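Local atomic coordinates of glycerophosphodiester phosphodiesterase (Thermotoga maritima, PDB entry 1O1Z), a protein that belongs to the glycerophosphodiester phosphodiesterase family and has a TIM-barrel fold, with a sodium ion bound at a loop in the model. Residues E95-V100 and S123-N128. Sequence-based numbering, arbitrary orientation.
With NA (sodium ion), chain B.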
loop_
_atom_site.group_PDB
_atom_site.type_symbol
_atom_site.label_atom_id
_atom_site.label_comp_id
_atom_site.label_asym_id
_atom_site.label_seq_id
_atom_site.Cartn_x
_atom_site.Cartn_y
_atom_site.Cartn_z
ATOM N N GLU A 95 1.090 -2.607 16.418
ATOM C CA GLU A 95 2.021 -1.556 16.837
ATOM C C GLU A 95 1.996 -0.327 15.919
ATOM O O GLU A 95 2.106 0.817 16.381
ATOM C CB GLU A 95 3.436 -2.130 16.949
ATOM C CG GLU A 95 3.572 -3.092 18.096
ATOM C CD GLU A 95 4.918 -3.766 18.177
ATOM O OE1 GLU A 95 5.344 -4.405 17.188
ATOM O OE2 GLU A 95 5.545 -3.665 19.247
ATOM N N VAL A 96 1.812 -0.541 14.619
ATOM C CA VAL A 96 1.688 0.595 13.703
ATOM C C VAL A 96 0.477 1.443 14.081
ATOM O O VAL A 96 0.566 2.666 14.138
ATOM C CB VAL A 96 1.624 0.151 12.237
ATOM C CG1 VAL A 96 1.421 1.336 11.334
ATOM C CG2 VAL A 96 2.895 -0.595 11.852
ATOM N N PHE A 97 -0.652 0.786 14.354
ATOM C CA PHE A 97 -1.870 1.514 14.726
ATOM C C PHE A 97 -1.658 2.331 16.004
ATOM O O PHE A 97 -2.205 3.417 16.128
ATOM C CB PHE A 97 -3.048 0.558 14.950
ATOM C CG PHE A 97 -3.627 -0.079 13.711
ATOM C CD1 PHE A 97 -3.211 0.221 12.428
ATOM C CD2 PHE A 97 -4.646 -1.004 13.855
ATOM C CE1 PHE A 97 -3.798 -0.392 11.326
ATOM C CE2 PHE A 97 -5.219 -1.603 12.757
ATOM C CZ PHE A 97 -4.806 -1.288 11.511
ATOM N N GLU A 98 -0.859 1.808 16.941
ATOM C CA GLU A 98 -0.563 2.530 18.187
ATOM C C GLU A 98 0.306 3.769 17.977
ATOM O O GLU A 98 0.318 4.673 18.823
ATOM C CB GLU A 98 0.116 1.559 19.175
ATOM C CG GLU A 98 -0.839 0.510 19.693
ATOM C CD GLU A 98 -0.171 -0.661 20.413
ATOM O OE1 GLU A 98 1.076 -0.726 20.480
ATOM O OE2 GLU A 98 -0.917 -1.532 20.910
ATOM N N ASN A 99 1.037 3.821 16.868
ATOM C CA ASN A 99 2.018 4.873 16.593
ATOM C C ASN A 99 1.716 5.836 15.431
ATOM O O ASN A 99 2.453 6.818 15.210
ATOM C CB ASN A 99 3.385 4.215 16.426
ATOM C CG ASN A 99 3.914 3.688 17.740
ATOM O OD1 ASN A 99 4.371 4.476 18.583
ATOM N ND2 ASN A 99 3.818 2.375 17.955
ATOM N N VAL A 100 0.630 5.574 14.709
ATOM C CA VAL A 100 0.184 6.420 13.609
ATOM C C VAL A 100 -1.264 6.824 13.882
ATOM O O VAL A 100 -2.133 5.967 14.042
ATOM C CB VAL A 100 0.278 5.678 12.253
ATOM C CG1 VAL A 100 -0.274 6.534 11.107
ATOM C CG2 VAL A 100 1.725 5.281 11.968
ATOM N N SER A 123 -8.505 -4.580 12.244
ATOM C CA SER A 123 -8.860 -3.338 11.582
ATOM C C SER A 123 -10.247 -2.828 11.950
ATOM O O SER A 123 -10.590 -1.701 11.620
ATOM C CB SER A 123 -8.724 -3.499 10.079
ATOM O OG SER A 123 -7.358 -3.759 9.732
ATOM N N LYS A 124 -11.055 -3.636 12.633
ATOM C CA LYS A 124 -12.432 -3.246 12.926
ATOM C C LYS A 124 -12.559 -1.952 13.641
ATOM O O LYS A 124 -13.465 -1.163 13.335
ATOM C CB LYS A 124 -13.159 -4.322 13.737
ATOM C CG LYS A 124 -13.610 -5.433 12.838
ATOM C CD LYS A 124 -14.394 -6.499 13.570
ATOM C CE LYS A 124 -14.913 -7.534 12.588
ATOM N NZ LYS A 124 -15.422 -8.733 13.301
ATOM N N LYS A 125 -11.645 -1.727 14.568
ATOM C CA LYS A 125 -11.676 -0.548 15.421
ATOM C C LYS A 125 -11.146 0.740 14.771
ATOM O O LYS A 125 -11.341 1.834 15.305
ATOM C CB LYS A 125 -10.818 -0.827 16.648
ATOM C CG LYS A 125 -9.333 -1.042 16.335
ATOM C CD LYS A 125 -8.526 -1.390 17.560
ATOM C CE LYS A 125 -7.289 -2.191 17.187
ATOM N NZ LYS A 125 -7.598 -3.642 16.948
ATOM N N ARG A 126 -10.439 0.601 13.655
ATOM C CA ARG A 126 -9.605 1.668 13.130
ATOM C C ARG A 126 -10.161 2.222 11.817
ATOM O O ARG A 126 -10.458 1.441 10.924
ATOM C CB ARG A 126 -8.247 1.022 12.886
ATOM C CG ARG A 126 -7.285 1.830 12.172
ATOM C CD ARG A 126 -6.650 2.797 13.034
ATOM N NE ARG A 126 -5.663 3.544 12.288
ATOM C CZ ARG A 126 -4.645 4.153 12.843
ATOM N NH1 ARG A 126 -4.436 4.069 14.178
ATOM N NH2 ARG A 126 -3.837 4.846 12.065
ATOM N N LYS A 127 -10.276 3.544 11.682
ATOM C CA LYS A 127 -10.652 4.171 10.418
ATOM C C LYS A 127 -9.439 4.562 9.532
ATOM O O LYS A 127 -8.272 4.347 9.892
ATOM C CB LYS A 127 -11.548 5.393 10.641
ATOM C CG LYS A 127 -10.835 6.602 11.220
ATOM C CD LYS A 127 -11.692 7.808 11.445
ATOM C CE LYS A 127 -10.894 8.920 12.145
ATOM N NZ LYS A 127 -11.712 10.021 12.656
ATOM N N ASN A 128 -9.739 5.063 8.343
ATOM C CA ASN A 128 -8.740 5.525 7.367
ATOM C C ASN A 128 -7.762 4.439 6.923
ATOM O O ASN A 128 -6.571 4.683 6.772
ATOM C CB ASN A 128 -8.027 6.790 7.858
ATOM C CG ASN A 128 -8.865 8.029 7.628
ATOM O OD1 ASN A 128 -9.441 8.197 6.528
ATOM N ND2 ASN A 128 -8.897 8.914 8.598
HETATM NA NA NA B . -11.794 -0.196 10.248
HETATM O O HOH W 1 -11.562 -1.879 8.580
#
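Arg-126 sets its CG anti to the backbone N (chi1 171°), a torsion that carries this methylene over the ring of Phe-97, and its guanidinium goes on to reach the carbonyls of Phe-97, in helix 93-99, and of Val-100, in the loop that follows. CG of Phe-97, anti to the carbonyl carbon, directs the ring toward the turn, where one face meets CB and CG of Arg-126. The CH-pi contact is centred: CG of Arg-126 stands 4.0 Å from the ring centroid of Phe-97, only 9° off the normal. Further along, the guanidinium is nearly parallel to the ring, the planes 13° apart, with Phe-97 CD1 near the rim of its face. Beyond the ring, both terminal nitrogens of Arg-126 converge on one acceptor, NH2 lying 2.8 Å and NH1 3.0 Å from Val-100 O. That oxygen sits almost in the guanidinium plane; NH1 approaches nearly along the C=O axis, whereas NH2 stands above the carbonyl plane. NH1 also makes a weak bond to Phe-97 O, and the carbonyl-rich end of the helix would probably suit the positive charge. In the TIM barrel, the contact ties the helix preceding strand 105-110 to the loop that leads from helix 116-123 into the parallel neighbour strand 129-133. Ile-106 of the first strand touches both Phe-97 and Arg-126. At the ring edge, Ser-123 OG lies in plane, 4.0 Å from Phe-97 CZ, while its hydroxyl is hydrogen-bonded to Val-119 O. A type I turn from Ser-123 to Arg-126 brings two backbone oxygens to the sodium ion, Ser-123 O at 2.4 Å and Arg-126 O at 2.2 Å, with a water as a further ligand.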